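Side-chain contact in malonyl CoA-acyl carrier protein transacylase (Staphylococcus aureus, PDB 3IM9), which catalyses transfer of the malonyl group from malonyl-CoA to holo-acyl carrier protein, supplying malonyl-ACP for fatty acid biosynthesis: residues Arg122-Leu125 with Met126-Phe130. Residues are numbered along the deposited sequence; the frame is centred on the assembly and turned at random.
Sequences RGQL and MAQAF
R122 and M126, one helical turn apart, run side by side in the same direction, and their van der Waals contact is the main one between side chains here. The sulfur M126 SD sits over one face of the R122 guanidinium, displaced toward its rim, at 3.8 Å from R122 NH1; it also touches the aliphatic part, with R122 CG 3.9 Å from M126 SD. R122 reaches this position with CG anti to the backbone N (chi1 -173°) and an extended chain as far as NE. In a lighter contact Q128 runs back alongside Q124, with Q128 CG 3.2 Å from Q124 O and Q128 NE2 3.8 Å from Q124 CB.

The backbone bonds change character along the segment. M126 N to R122 O (2.9 Å) and A127 N to G123 O (2.8 Å) are i to i+4 bonds with N-H...O angles near 160°, whereas Q128 N to Q124 O (3.0 Å) bends to 138°, and Q128 N adds a weak bond to L125 O of 3.3 Å.

The guanidinium is gripped from outside: R122 NH1 bonds Q71 OE1, and R122 NH2 bonds Q256 OE1 and OG of S97, the probable active-site serine. R122 also belongs to the calcium site, with Y101, M253 and Q256. The contact thus occupies the C-terminal turns of helix 112-128, with Q124, M126 and A127 against helix 67-84 and R122 and L125 against helix 215-222.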
loop_
_atom_site.group_PDB
_atom_site.type_symbol
_atom_site.label_atom_id
_atom_site.label_comp_id
_atom_site.label_asym_id
_atom_site.label_seq_id
_atom_site.Cartn_x
_atom_site.Cartn_y
_atom_site.Cartn_z
ATOM N N ARG A 122 2.235 -9.689 -9.117
ATOM C CA ARG A 122 0.951 -9.073 -8.654
ATOM C C ARG A 122 0.579 -7.899 -9.585
ATOM O O ARG A 122 -0.534 -7.833 -10.073
ATOM C CB ARG A 122 1.195 -8.507 -7.253
ATOM C CG ARG A 122 -0.070 -8.008 -6.585
ATOM C CD ARG A 122 0.251 -7.593 -5.159
ATOM N NE ARG A 122 -0.876 -7.042 -4.430
ATOM C CZ ARG A 122 -1.190 -5.757 -4.407
ATOM N NH1 ARG A 122 -0.495 -4.863 -5.098
ATOM N NH2 ARG A 122 -2.177 -5.330 -3.647
ATOM N N GLY A 123 1.576 -7.051 -9.909
ATOM C CA GLY A 123 1.345 -5.893 -10.784
ATOM C C GLY A 123 0.965 -6.330 -12.195
ATOM O O GLY A 123 0.067 -5.729 -12.846
ATOM N N GLN A 124 1.661 -7.361 -12.731
ATOM C CA GLN A 124 1.364 -7.801 -14.112
ATOM C C GLN A 124 -0.030 -8.458 -14.152
ATOM O O GLN A 124 -0.780 -8.160 -15.072
ATOM C CB GLN A 124 2.344 -8.889 -14.579
ATOM C CG GLN A 124 3.771 -8.328 -14.755
ATOM C CD GLN A 124 4.714 -9.446 -15.073
ATOM O OE1 GLN A 124 4.764 -10.505 -14.371
ATOM N NE2 GLN A 124 5.450 -9.250 -16.159
ATOM N N LEU A 125 -0.390 -9.196 -13.122
ATOM C CA LEU A 125 -1.718 -9.835 -13.127
ATOM C C LEU A 125 -2.787 -8.758 -12.984
ATOM O O LEU A 125 -3.848 -8.832 -13.678
ATOM C CB LEU A 125 -1.840 -10.828 -11.972
ATOM C CG LEU A 125 -1.192 -12.180 -12.154
ATOM C CD1 LEU A 125 -0.007 -12.226 -13.066
ATOM C CD2 LEU A 125 -1.131 -13.029 -10.896
ATOM N N MET A 126 -2.546 -7.779 -12.116
ATOM C CA MET A 126 -3.553 -6.713 -11.973
ATOM C C MET A 126 -3.679 -5.932 -13.276
ATOM O O MET A 126 -4.801 -5.623 -13.684
ATOM C CB MET A 126 -3.201 -5.760 -10.790
ATOM C CG MET A 126 -3.310 -6.528 -9.481
ATOM S SD MET A 126 -2.739 -5.517 -8.075
ATOM C CE MET A 126 -3.646 -3.994 -8.186
ATOM N N ALA A 127 -2.569 -5.560 -13.868
ATOM C CA ALA A 127 -2.542 -4.764 -15.136
ATOM C C ALA A 127 -3.279 -5.500 -16.273
ATOM O O ALA A 127 -3.890 -4.811 -17.132
ATOM C CB ALA A 127 -1.128 -4.465 -15.571
ATOM N N GLN A 128 -3.238 -6.826 -16.279
ATOM C CA GLN A 128 -3.840 -7.645 -17.353
ATOM C C GLN A 128 -5.180 -8.206 -17.023
ATOM O O GLN A 128 -5.763 -8.918 -17.875
ATOM C CB GLN A 128 -2.888 -8.804 -17.700
ATOM C CG GLN A 128 -1.459 -8.276 -18.186
ATOM C CD GLN A 128 -0.406 -9.401 -18.271
ATOM O OE1 GLN A 128 -0.738 -10.565 -18.489
ATOM N NE2 GLN A 128 0.862 -9.052 -18.086
ATOM N N ALA A 129 -5.745 -7.889 -15.862
ATOM C CA ALA A 129 -6.935 -8.596 -15.408
ATOM C C ALA A 129 -8.118 -8.307 -16.362
ATOM O O ALA A 129 -8.912 -9.245 -16.710
ATOM C CB ALA A 129 -7.266 -8.254 -13.971
ATOM N N PHE A 130 -8.282 -7.061 -16.773
ATOM C CA PHE A 130 -9.423 -6.664 -17.634
ATOM C C PHE A 130 -8.909 -5.796 -18.767
ATOM O O PHE A 130 -7.985 -5.038 -18.596
ATOM C CB PHE A 130 -10.485 -5.890 -16.832
ATOM C CG PHE A 130 -11.159 -6.717 -15.807
ATOM C CD1 PHE A 130 -10.630 -6.787 -14.504
ATOM C CD2 PHE A 130 -12.266 -7.497 -16.117
ATOM C CE1 PHE A 130 -11.225 -7.575 -13.537
ATOM C CE2 PHE A 130 -12.873 -8.319 -15.156
ATOM C CZ PHE A 130 -12.355 -8.340 -13.830
#